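Local coordinates for protein nucleoside phosphorylase, putative (Trypanosoma brucei, PDB 3BJE) that acts as a homodimeric uridine phosphorylase, probably splitting uridine with phosphate into uracil and ribose 1-phosphate, at residues 98-103 and 292-297; 142-147 and 340-345; 53-58 and 75-80; 164-169 and 185-190. All coordinates share one frame; numbering follows the deposited sequence.

Interaction 1 of 4, residues 98-103 and 292-297; sequences DNIEIV and EMETSA. With CA (calcium ion), chain G; R1P (1-O-phosphono-alpha-D-ribofuranose), chain C; URA (uracil), chain D.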
# COMPACT_ATOMS: atom_id res chain seq x y z
N ASP A 98 -2.15 -4.00 0.33
CA ASP A 98 -2.86 -3.40 1.44
C ASP A 98 -4.08 -2.63 0.94
O ASP A 98 -5.17 -2.73 1.51
CB ASP A 98 -1.93 -2.50 2.25
CG ASP A 98 -1.32 -1.37 1.45
OD1 ASP A 98 -0.99 -1.52 0.26
OD2 ASP A 98 -1.10 -0.31 2.04
N ASN A 99 -3.89 -1.89 -0.16
CA ASN A 99 -5.00 -1.18 -0.83
C ASN A 99 -6.04 -2.17 -1.36
O ASN A 99 -7.25 -1.92 -1.30
CB ASN A 99 -4.47 -0.31 -1.95
CG ASN A 99 -3.70 0.91 -1.44
OD1 ASN A 99 -2.79 0.80 -0.60
ND2 ASN A 99 -4.08 2.08 -1.95
N ILE A 100 -5.55 -3.29 -1.89
CA ILE A 100 -6.43 -4.36 -2.35
C ILE A 100 -7.28 -4.90 -1.20
O ILE A 100 -8.49 -5.11 -1.34
CB ILE A 100 -5.63 -5.52 -3.05
CG1 ILE A 100 -4.94 -5.06 -4.35
CG2 ILE A 100 -6.55 -6.71 -3.30
CD1 ILE A 100 -5.86 -4.38 -5.37
N GLU A 101 -6.64 -5.12 -0.06
CA GLU A 101 -7.33 -5.66 1.11
C GLU A 101 -8.48 -4.70 1.48
O GLU A 101 -9.60 -5.13 1.75
CB GLU A 101 -6.34 -5.84 2.27
CG GLU A 101 -6.90 -6.62 3.48
CD GLU A 101 -7.31 -5.77 4.69
OE1 GLU A 101 -7.44 -4.52 4.55
OE2 GLU A 101 -7.53 -6.35 5.78
N ILE A 102 -8.20 -3.40 1.45
CA ILE A 102 -9.25 -2.42 1.71
C ILE A 102 -10.40 -2.54 0.72
O ILE A 102 -11.57 -2.68 1.08
CB ILE A 102 -8.66 -1.00 1.67
CG1 ILE A 102 -7.80 -0.76 2.91
CG2 ILE A 102 -9.79 0.05 1.59
CD1 ILE A 102 -6.95 0.50 2.85
N VAL A 103 -10.07 -2.46 -0.56
CA VAL A 103 -11.11 -2.40 -1.58
C VAL A 103 -11.92 -3.70 -1.66
O VAL A 103 -13.15 -3.66 -1.85
CB VAL A 103 -10.49 -2.01 -2.94
CG1 VAL A 103 -11.53 -2.07 -4.07
CG2 VAL A 103 -9.92 -0.59 -2.86
N GLU A 292 4.92 -7.24 -9.68
CA GLU A 292 4.13 -6.03 -9.46
C GLU A 292 3.68 -5.98 -7.98
O GLU A 292 4.29 -6.66 -7.11
CB GLU A 292 2.97 -5.91 -10.47
CG GLU A 292 2.13 -7.18 -10.68
CD GLU A 292 1.28 -7.48 -9.47
OE1 GLU A 292 0.17 -6.90 -9.39
OE2 GLU A 292 1.75 -8.26 -8.60
N MET A 293 2.65 -5.20 -7.66
CA MET A 293 2.35 -4.91 -6.25
C MET A 293 0.94 -5.25 -5.73
O MET A 293 0.64 -4.95 -4.58
CB MET A 293 2.65 -3.43 -5.96
CG MET A 293 4.12 -3.08 -6.13
SD MET A 293 4.54 -1.36 -5.85
CE MET A 293 4.11 -1.19 -4.08
N GLU A 294 0.09 -5.88 -6.54
CA GLU A 294 -1.31 -6.15 -6.14
C GLU A 294 -1.85 -7.57 -6.31
O GLU A 294 -2.79 -7.96 -5.62
CB GLU A 294 -2.25 -5.20 -6.89
CG GLU A 294 -2.09 -3.72 -6.48
CD GLU A 294 -1.15 -2.92 -7.37
OE1 GLU A 294 -1.05 -3.20 -8.58
OE2 GLU A 294 -0.48 -1.97 -6.87
N THR A 295 -1.27 -8.35 -7.22
CA THR A 295 -1.96 -9.52 -7.74
C THR A 295 -2.13 -10.65 -6.72
O THR A 295 -3.18 -11.28 -6.68
CB THR A 295 -1.28 -10.01 -9.04
OG1 THR A 295 -1.51 -9.02 -10.05
CG2 THR A 295 -1.85 -11.34 -9.53
N SER A 296 -1.10 -10.92 -5.92
CA SER A 296 -1.17 -12.01 -4.95
C SER A 296 -2.42 -11.89 -4.07
O SER A 296 -3.17 -12.86 -3.92
CB SER A 296 0.07 -12.01 -4.05
OG SER A 296 0.22 -10.76 -3.41
N ALA A 297 -2.66 -10.70 -3.49
CA ALA A 297 -3.81 -10.50 -2.57
C ALA A 297 -5.14 -10.49 -3.34
O ALA A 297 -6.16 -10.94 -2.83
CB ALA A 297 -3.67 -9.19 -1.77
CA CA G . -0.36 0.72 -0.44
C5 R1P C . 3.92 0.91 -9.17
O5 R1P C . 4.47 1.85 -10.12
C4 R1P C . 2.48 0.58 -9.53
O4 R1P C . 2.35 0.20 -10.91
C1 R1P C . 1.81 -1.13 -11.02
C2 R1P C . 2.17 -1.77 -9.66
O2 R1P C . 1.46 -2.98 -9.31
C3 R1P C . 1.95 -0.59 -8.71
O3 R1P C . 0.56 -0.36 -8.43
O1 R1P C . 0.39 -1.16 -11.36
P R1P C . -0.58 0.07 -11.78
O1P R1P C . -0.57 0.87 -10.47
O2P R1P C . -1.91 -0.60 -12.07
O3P R1P C . 0.03 0.83 -12.92
N1 URA D . 5.30 -1.94 -11.54
C2 URA D . 5.98 -2.62 -10.58
O2 URA D . 5.45 -2.89 -9.46
N3 URA D . 7.23 -3.00 -10.81
C4 URA D . 7.85 -2.72 -11.97
O4 URA D . 9.02 -3.11 -12.13
C5 URA D . 7.18 -2.01 -12.95
C6 URA D . 5.88 -1.62 -12.70
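Glu292 OE1, two residues ahead of the Glu294 that packs on Ile100, is gripped from both faces of its carboxylate plane. Glu294 N donates to it at 3.0 Å from one face, and Thr295 OG1 reaches it at 2.8 Å from the other, 74° out of the plane; Arg145 adds a salt bridge to the same oxygen. This is the active centre of the nucleoside phosphorylase fold, where strand 284-292 runs into helix 295-305 with Glu294 at the N-cap position. Met293 N donates to ribose O2 at 3.0 Å, and the Glu294 carboxylate receives the O2 and O3 hydroxyls, one on each oxygen, although the exact lengths of these two bonds are doubtful. Residues 98-103 and 292-297 touch through carbon atoms, with no hydrogen bond between them. Ile100 CG1 lies 3.7 Å from Glu294 CB, the two side chains crossing at about a right angle, and Ile100 CG2 sits 4.1 Å from Ala297 CB. The Glu294 chain bends at chi2 (95°), which carries its carboxylate away from Ile100 to the sugar. One turn of helix 97-112 links the subunits: together with Met95 and the matching residues of the second subunit, it holds a calcium ion. Asp98 approaches that ion with both oxygens, OD1 at 2.4 Å and OD2 at 2.8 Å, and Asn99 OD1 completes this chain's side-chain share at 2.4 Å.

Interaction 2 of 4, residues 142-147 and 340-345; sequences KIIRLG and KIILEA. With R1P (1-O-phosphono-alpha-D-ribofuranose), chain C.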
# COMPACT_ATOMS: atom_id res chain seq x y z
N LYS A 142 -16.81 -11.19 -10.93
CA LYS A 142 -15.66 -11.34 -11.83
C LYS A 142 -14.81 -10.07 -11.67
O LYS A 142 -15.28 -8.97 -11.93
CB LYS A 142 -16.10 -11.44 -13.28
CG LYS A 142 -17.37 -12.22 -13.56
CD LYS A 142 -17.22 -13.68 -13.34
CE LYS A 142 -18.47 -14.42 -13.82
NZ LYS A 142 -18.31 -15.88 -13.68
N ILE A 143 -13.55 -10.23 -11.25
CA ILE A 143 -12.67 -9.11 -10.96
C ILE A 143 -11.35 -9.30 -11.68
O ILE A 143 -10.66 -10.30 -11.48
CB ILE A 143 -12.42 -9.00 -9.44
CG1 ILE A 143 -13.76 -8.92 -8.70
CG2 ILE A 143 -11.50 -7.79 -9.10
CD1 ILE A 143 -13.65 -8.90 -7.18
N ILE A 144 -10.99 -8.35 -12.55
CA ILE A 144 -9.73 -8.43 -13.28
C ILE A 144 -8.91 -7.17 -13.09
O ILE A 144 -9.36 -6.07 -13.36
CB ILE A 144 -9.94 -8.68 -14.79
CG1 ILE A 144 -10.83 -9.91 -15.00
CG2 ILE A 144 -8.56 -8.86 -15.53
CD1 ILE A 144 -11.19 -10.18 -16.45
N ARG A 145 -7.68 -7.35 -12.64
CA ARG A 145 -6.71 -6.27 -12.58
C ARG A 145 -6.09 -6.06 -13.95
O ARG A 145 -5.66 -7.02 -14.57
CB ARG A 145 -5.63 -6.59 -11.56
CG ARG A 145 -4.39 -5.73 -11.69
CD ARG A 145 -3.50 -5.84 -10.46
NE ARG A 145 -2.12 -5.42 -10.75
CZ ARG A 145 -1.75 -4.18 -11.07
NH1 ARG A 145 -0.48 -3.94 -11.33
NH2 ARG A 145 -2.63 -3.17 -11.13
N LEU A 146 -6.08 -4.82 -14.40
CA LEU A 146 -5.32 -4.43 -15.60
C LEU A 146 -4.29 -3.41 -15.13
O LEU A 146 -4.62 -2.29 -14.76
CB LEU A 146 -6.22 -3.83 -16.70
CG LEU A 146 -5.47 -3.24 -17.91
CD1 LEU A 146 -4.46 -4.21 -18.55
CD2 LEU A 146 -6.45 -2.74 -18.96
N GLY A 147 -3.02 -3.85 -15.10
CA GLY A 147 -1.98 -3.07 -14.49
C GLY A 147 -0.74 -2.90 -15.32
O GLY A 147 -0.75 -3.14 -16.53
N LYS A 340 -9.29 -2.88 -24.20
CA LYS A 340 -10.33 -3.53 -24.97
C LYS A 340 -10.32 -5.04 -24.74
O LYS A 340 -11.36 -5.66 -24.58
CB LYS A 340 -10.17 -3.25 -26.47
CG LYS A 340 -11.36 -3.73 -27.26
CD LYS A 340 -11.23 -3.42 -28.74
CE LYS A 340 -12.44 -3.95 -29.52
NZ LYS A 340 -12.65 -5.41 -29.27
N ILE A 341 -9.13 -5.63 -24.75
CA ILE A 341 -8.98 -7.06 -24.49
C ILE A 341 -9.58 -7.45 -23.13
O ILE A 341 -10.28 -8.46 -23.02
CB ILE A 341 -7.49 -7.47 -24.57
CG1 ILE A 341 -7.02 -7.52 -26.03
CG2 ILE A 341 -7.24 -8.80 -23.86
CD1 ILE A 341 -5.52 -7.50 -26.21
N ILE A 342 -9.28 -6.67 -22.09
CA ILE A 342 -9.78 -6.98 -20.75
C ILE A 342 -11.30 -6.76 -20.62
O ILE A 342 -11.97 -7.54 -19.94
CB ILE A 342 -9.00 -6.21 -19.65
CG1 ILE A 342 -7.55 -6.68 -19.63
CG2 ILE A 342 -9.64 -6.44 -18.28
CD1 ILE A 342 -7.40 -8.16 -19.33
N LEU A 343 -11.84 -5.73 -21.26
CA LEU A 343 -13.29 -5.54 -21.27
C LEU A 343 -13.96 -6.72 -21.95
O LEU A 343 -14.97 -7.25 -21.46
CB LEU A 343 -13.66 -4.21 -21.95
CG LEU A 343 -13.43 -2.97 -21.08
CD1 LEU A 343 -13.45 -1.67 -21.90
CD2 LEU A 343 -14.44 -2.89 -19.93
N GLU A 344 -13.41 -7.16 -23.08
CA GLU A 344 -13.93 -8.31 -23.78
C GLU A 344 -13.89 -9.55 -22.89
O GLU A 344 -14.86 -10.30 -22.83
CB GLU A 344 -13.16 -8.58 -25.07
CG GLU A 344 -13.40 -7.53 -26.15
CD GLU A 344 -14.76 -7.64 -26.83
OE1 GLU A 344 -15.29 -8.76 -26.95
OE2 GLU A 344 -15.27 -6.59 -27.27
N ALA A 345 -12.77 -9.76 -22.22
CA ALA A 345 -12.61 -10.95 -21.39
C ALA A 345 -13.58 -10.92 -20.23
O ALA A 345 -14.17 -11.94 -19.87
CB ALA A 345 -11.15 -11.07 -20.88
C5 R1P C . 3.92 0.91 -9.17
O5 R1P C . 4.47 1.85 -10.12
C4 R1P C . 2.48 0.58 -9.53
O4 R1P C . 2.35 0.20 -10.91
C1 R1P C . 1.81 -1.13 -11.02
C2 R1P C . 2.17 -1.77 -9.66
O2 R1P C . 1.46 -2.98 -9.31
C3 R1P C . 1.95 -0.59 -8.71
O3 R1P C . 0.56 -0.36 -8.43
O1 R1P C . 0.39 -1.16 -11.36
P R1P C . -0.58 0.07 -11.78
O1P R1P C . -0.57 0.87 -10.47
O2P R1P C . -1.91 -0.60 -12.07
O3P R1P C . 0.03 0.83 -12.92
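On strand 142-151, which carries part of the ribose 1-phosphate pocket, residues 142-147 meet residues 340-345 of helix 329-348 through three buried side chains: Ile144, Leu146 and Ile342. Met335, Ile339 and Leu346 of the same helix continue the packing. Ile342 divides its branches between the two strand residues. With its CG2 trans to the backbone N and CG1 beside that N (chi1 -65°), CG2 meets Ile144 CG2 at 3.8 Å, while CG1 rests 4.1 Å from both Leu146 CD1 and Leu146 CD2. The Ile342 CD1 methyl also comes within 4.0 Å of Ile144 CG2. In the alpha/beta fold of this phosphorylase family the strand runs parallel to both its neighbours, 45-49 and 308-318, and Ile342 extends the same apolar layer onto Ile47. Arg145, between the two packed residues, projects from the other side of the strand toward the ligand. Its chain, extended from CG to NE, carries the guanidinium to the ligand, which it meets with its edge: NH1 donates to R1P O1 at 2.9 Å, with O1 in the guanidinium plane, and NH2 donates to the phosphate O2P at 2.8 Å in a nearly straight bond (170°). Gly147, lacking a side chain, brings its CA to 3.1 Å above one face of that guanidinium, toward the rim.

Interaction 3 of 4, residues 53-58 and 75-80; sequences GRVDVI and EIRFAT. With R1P (1-O-phosphono-alpha-D-ribofuranose), chain C.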
# COMPACT_ATOMS: atom_id res chain seq x y z
N GLY A 53 -5.62 7.73 -12.63
CA GLY A 53 -5.71 8.30 -13.98
C GLY A 53 -6.26 7.34 -15.02
O GLY A 53 -6.86 7.76 -16.02
N ARG A 54 -6.09 6.03 -14.81
CA ARG A 54 -6.51 5.04 -15.81
C ARG A 54 -8.03 4.83 -15.83
O ARG A 54 -8.56 4.21 -16.76
CB ARG A 54 -5.79 3.71 -15.58
CG ARG A 54 -5.82 2.75 -16.78
CD ARG A 54 -4.90 1.52 -16.61
NE ARG A 54 -3.55 1.90 -16.21
CZ ARG A 54 -2.85 1.36 -15.21
NH1 ARG A 54 -3.33 0.35 -14.48
NH2 ARG A 54 -1.65 1.84 -14.93
N VAL A 55 -8.72 5.31 -14.81
CA VAL A 55 -10.16 5.12 -14.70
C VAL A 55 -10.88 5.81 -15.86
O VAL A 55 -11.75 5.23 -16.49
CB VAL A 55 -10.70 5.65 -13.34
CG1 VAL A 55 -12.22 5.75 -13.35
CG2 VAL A 55 -10.24 4.74 -12.19
N ASP A 56 -10.49 7.04 -16.15
CA ASP A 56 -11.13 7.78 -17.25
C ASP A 56 -10.81 7.21 -18.62
O ASP A 56 -11.64 7.27 -19.53
CB ASP A 56 -10.75 9.25 -17.19
CG ASP A 56 -11.45 9.98 -16.07
OD1 ASP A 56 -12.36 9.40 -15.46
OD2 ASP A 56 -11.09 11.14 -15.81
N VAL A 57 -9.61 6.65 -18.77
CA VAL A 57 -9.23 6.03 -20.02
C VAL A 57 -10.13 4.82 -20.28
O VAL A 57 -10.66 4.64 -21.38
CB VAL A 57 -7.73 5.61 -20.04
CG1 VAL A 57 -7.34 5.17 -21.44
CG2 VAL A 57 -6.83 6.75 -19.55
N ILE A 58 -10.32 4.00 -19.25
CA ILE A 58 -11.15 2.81 -19.36
C ILE A 58 -12.63 3.17 -19.55
O ILE A 58 -13.30 2.59 -20.39
CB ILE A 58 -10.97 1.89 -18.14
CG1 ILE A 58 -9.56 1.30 -18.17
CG2 ILE A 58 -12.01 0.77 -18.14
CD1 ILE A 58 -9.21 0.47 -16.94
N GLU A 75 -7.06 7.69 -3.23
CA GLU A 75 -6.61 7.12 -4.51
C GLU A 75 -7.74 6.31 -5.21
O GLU A 75 -7.53 5.72 -6.28
CB GLU A 75 -5.30 6.30 -4.33
CG GLU A 75 -5.24 5.15 -3.28
CD GLU A 75 -4.41 5.53 -2.04
OE1 GLU A 75 -4.91 6.51 -1.44
OE2 GLU A 75 -3.28 4.92 -1.72
N ILE A 76 -8.95 6.35 -4.64
CA ILE A 76 -9.98 5.36 -4.96
C ILE A 76 -11.10 6.00 -5.78
O ILE A 76 -11.93 6.73 -5.27
CB ILE A 76 -10.55 4.73 -3.66
CG1 ILE A 76 -9.43 4.30 -2.70
CG2 ILE A 76 -11.47 3.54 -3.99
CD1 ILE A 76 -8.44 3.35 -3.30
N ARG A 77 -11.09 5.73 -7.09
CA ARG A 77 -12.08 6.26 -8.03
C ARG A 77 -12.87 5.11 -8.63
O ARG A 77 -12.32 4.03 -8.82
CB ARG A 77 -11.39 7.02 -9.15
CG ARG A 77 -10.50 8.14 -8.72
CD ARG A 77 -9.97 8.87 -9.96
NE ARG A 77 -11.09 9.37 -10.78
CZ ARG A 77 -11.04 9.67 -12.07
NH1 ARG A 77 -9.93 9.52 -12.79
NH2 ARG A 77 -12.14 10.11 -12.65
N PHE A 78 -14.14 5.33 -8.92
CA PHE A 78 -14.91 4.34 -9.67
C PHE A 78 -15.81 4.99 -10.71
O PHE A 78 -16.18 6.17 -10.62
CB PHE A 78 -15.72 3.41 -8.76
CG PHE A 78 -17.09 3.92 -8.44
CD1 PHE A 78 -18.19 3.54 -9.20
CD2 PHE A 78 -17.29 4.79 -7.36
CE1 PHE A 78 -19.44 4.01 -8.92
CE2 PHE A 78 -18.56 5.27 -7.08
CZ PHE A 78 -19.63 4.89 -7.85
N ALA A 79 -16.19 4.18 -11.69
CA ALA A 79 -17.22 4.55 -12.66
C ALA A 79 -17.89 3.27 -13.10
O ALA A 79 -17.21 2.27 -13.34
CB ALA A 79 -16.60 5.26 -13.87
N THR A 80 -19.20 3.32 -13.23
CA THR A 80 -20.00 2.15 -13.61
C THR A 80 -20.82 2.50 -14.83
O THR A 80 -21.58 3.46 -14.81
CB THR A 80 -20.94 1.75 -12.45
OG1 THR A 80 -20.12 1.36 -11.33
CG2 THR A 80 -21.87 0.62 -12.87
C5 R1P C . 3.92 0.91 -9.17
O5 R1P C . 4.47 1.85 -10.12
C4 R1P C . 2.48 0.58 -9.53
O4 R1P C . 2.35 0.20 -10.91
C1 R1P C . 1.81 -1.13 -11.02
C2 R1P C . 2.17 -1.77 -9.66
O2 R1P C . 1.46 -2.98 -9.31
C3 R1P C . 1.95 -0.59 -8.71
O3 R1P C . 0.56 -0.36 -8.43
O1 R1P C . 0.39 -1.16 -11.36
P R1P C . -0.58 0.07 -11.78
O1P R1P C . -0.57 0.87 -10.47
O2P R1P C . -1.91 -0.60 -12.07
O3P R1P C . 0.03 0.83 -12.92
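The Arg77 guanidinium has Val55 CB 4.0 Å above one face, toward the rim, and the Asp56 carboxylate at its edge, the two flat groups standing 89° apart. Arg77 NH2 makes the salt bridge, donating to Asp56 OD1 at 2.9 Å from above the carboxylate plane; its second bond, to Asp56 OD2 at 3.5 Å, is weak. A bend at chi3 (58°) turns the guanidinium toward residues 53-58; NE pairs with Asp72 of strand 69-73 and NH1 with the Pro52 carbonyl, so all three nitrogens are held and the rotation of the group is fixed. Beneath this polar edge, Val55 CG2 touches Arg77 CB and Val55 CG1 lies 4.4 Å from Ala79 CB. Arg54, one residue earlier, points in another direction and enters the ribose 1-phosphate pocket, where NH1 donates to phosphate O2P at 3.0 Å and NH2 to O3P at 2.8 Å. Both bonds are nearly straight, and the phosphorus lies in the guanidinium plane. Helix 54-58 runs almost parallel to strand 76-80, at 10° and an axis separation of 8.7 Å, with Val55 and Ile58 seated on the adjoining strands 45-49 and 86-92.

Interaction 4 of 4, residues 164-169 and 185-190; sequences TRHAIG and SKDQQE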
# COMPACT_ATOMS: atom_id res chain seq x y z
N THR A 164 -1.69 -13.48 -15.44
CA THR A 164 -1.42 -14.27 -14.25
C THR A 164 -2.12 -15.61 -14.28
O THR A 164 -3.33 -15.66 -14.58
CB THR A 164 -1.91 -13.53 -12.98
OG1 THR A 164 -1.21 -12.29 -12.86
CG2 THR A 164 -1.70 -14.38 -11.71
N ARG A 165 -1.37 -16.70 -14.07
CA ARG A 165 -1.95 -17.98 -13.69
C ARG A 165 -1.73 -18.12 -12.18
O ARG A 165 -2.60 -17.78 -11.42
CB ARG A 165 -1.39 -19.16 -14.49
CG ARG A 165 -2.19 -20.42 -14.25
CD ARG A 165 -1.67 -21.62 -15.00
NE ARG A 165 -1.84 -21.57 -16.46
CZ ARG A 165 -0.84 -21.50 -17.35
NH1 ARG A 165 0.42 -21.42 -16.96
NH2 ARG A 165 -1.12 -21.49 -18.65
N HIS A 166 -0.55 -18.57 -11.74
CA HIS A 166 -0.26 -18.63 -10.30
C HIS A 166 0.35 -17.33 -9.83
O HIS A 166 0.80 -16.51 -10.62
CB HIS A 166 0.68 -19.81 -10.00
CG HIS A 166 0.09 -21.14 -10.36
ND1 HIS A 166 0.32 -21.74 -11.58
CD2 HIS A 166 -0.73 -21.98 -9.68
CE1 HIS A 166 -0.34 -22.89 -11.64
NE2 HIS A 166 -0.97 -23.07 -10.49
N ALA A 167 0.33 -17.13 -8.51
CA ALA A 167 0.89 -15.94 -7.89
C ALA A 167 1.75 -16.33 -6.69
O ALA A 167 1.42 -17.25 -5.95
CB ALA A 167 -0.23 -15.04 -7.42
N ILE A 168 2.84 -15.59 -6.51
CA ILE A 168 3.65 -15.65 -5.30
C ILE A 168 3.45 -14.37 -4.53
O ILE A 168 3.66 -13.28 -5.06
CB ILE A 168 5.14 -15.77 -5.63
CG1 ILE A 168 5.43 -17.03 -6.44
CG2 ILE A 168 5.99 -15.78 -4.33
CD1 ILE A 168 6.66 -16.91 -7.33
N GLY A 169 2.99 -14.49 -3.28
CA GLY A 169 2.88 -13.37 -2.36
C GLY A 169 4.18 -13.19 -1.62
O GLY A 169 4.48 -13.93 -0.71
N SER A 185 -3.07 -26.12 -3.36
CA SER A 185 -2.98 -27.17 -4.36
C SER A 185 -1.57 -27.73 -4.44
O SER A 185 -0.62 -27.10 -3.96
CB SER A 185 -3.34 -26.61 -5.72
OG SER A 185 -2.36 -25.68 -6.15
N LYS A 186 -1.43 -28.90 -5.06
CA LYS A 186 -0.12 -29.47 -5.30
C LYS A 186 0.77 -28.52 -6.11
O LYS A 186 1.96 -28.36 -5.79
CB LYS A 186 -0.24 -30.82 -6.01
CG LYS A 186 -0.95 -31.89 -5.21
CD LYS A 186 -0.24 -32.24 -3.91
CE LYS A 186 -0.81 -33.52 -3.29
NZ LYS A 186 -0.15 -33.85 -1.99
N ASP A 187 0.20 -27.88 -7.13
CA ASP A 187 0.99 -26.95 -7.93
C ASP A 187 1.51 -25.78 -7.08
O ASP A 187 2.69 -25.39 -7.18
CB ASP A 187 0.16 -26.41 -9.10
CG ASP A 187 0.07 -27.39 -10.24
OD1 ASP A 187 0.77 -28.42 -10.25
OD2 ASP A 187 -0.71 -27.10 -11.18
N GLN A 188 0.65 -25.22 -6.24
CA GLN A 188 1.09 -24.13 -5.36
C GLN A 188 2.14 -24.59 -4.33
O GLN A 188 3.06 -23.83 -3.98
CB GLN A 188 -0.11 -23.50 -4.65
CG GLN A 188 -0.93 -22.59 -5.56
CD GLN A 188 -2.06 -21.87 -4.85
OE1 GLN A 188 -1.88 -21.31 -3.77
NE2 GLN A 188 -3.24 -21.87 -5.47
N GLN A 189 2.01 -25.81 -3.83
CA GLN A 189 3.01 -26.34 -2.90
C GLN A 189 4.38 -26.45 -3.57
O GLN A 189 5.42 -26.16 -2.94
CB GLN A 189 2.60 -27.72 -2.38
CG GLN A 189 1.48 -27.68 -1.36
CD GLN A 189 0.96 -29.05 -1.02
OE1 GLN A 189 1.74 -29.97 -0.78
NE2 GLN A 189 -0.36 -29.20 -1.03
N GLU A 190 4.39 -26.85 -4.84
CA GLU A 190 5.63 -26.97 -5.61
C GLU A 190 6.26 -25.59 -5.86
O GLU A 190 7.47 -25.41 -5.70
CB GLU A 190 5.36 -27.70 -6.93
CG GLU A 190 6.59 -27.91 -7.80
CD GLU A 190 7.67 -28.81 -7.18
OE1 GLU A 190 7.48 -29.38 -6.07
OE2 GLU A 190 8.73 -28.93 -7.83
O HOH W 1 -2.65 -25.29 -10.68
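Where the chain turns a corner at Arg165 and His166, the backbone comes nearest to the first turn of helix 186-198, with 7.5 Å between His166 CA and Gln188 CA. In the alpha/beta phosphorylase fold this joins strand 161-169, which runs parallel to strand 239-246, to the N-terminal turn of helix 186-198. His166 carries the contact from the strand side. With its CG beside the backbone N (chi1 -61°), the imidazole reaches out to the helix and meets it obliquely: His166 NE2 comes 3.8 Å from Asp187 CB, and His166 CD2 lies 4.2 Å from Gln188 CG. The imidazole and the Asp187 carboxylate are turned 80° apart, and NE2 stays 4.1 Å from Asp187 OD2, too far for a direct bond. Each group has a second partner: His166 ND1 bonds Glu286 and Asp187 OD1 accepts from the backbone N of Ser282, which limits how either can rotate. Leu281, Ile191 and Met210 pack around the imidazole as well. The helix start is itself capped: Ser185, the N-cap residue, accepts through OG from Gln188 N at 3.0 Å in a bond of 165°. Glu286, itself paired with Arg165, and Asp187 might favour a protonated imidazole, though its charge cannot be told from the structure. A water bridges the two polar ends, lying in the plane of the ring at its edge, 2.8 Å from His166 NE2, and donating to Asp187 OD2 at 2.7 Å.

How the interactions relate
Along the chain interaction 3 comes first, both its segments lying ahead of the others; interactions 1 and 2 then interlock, and interaction 4 falls within the span of each. Interactions 1, 2 and 3 have centres about 14 to 17 Å apart and converge on the same ribose 1-phosphate. Arg145 of interaction 2 pairs with Glu292 of interaction 1, and Asn99 of interaction 1 probably bonds Glu75 of interaction 3, tying the calcium-bound helix to the turn that leads into strand 76-83. The centres of interactions 3 and 4 are about 30 Å apart, on opposite sides of the chain's centre; strand 161-169 packs against 292-297 through Thr164 and Gly169, connecting interaction 4 to the pocket's scaffold.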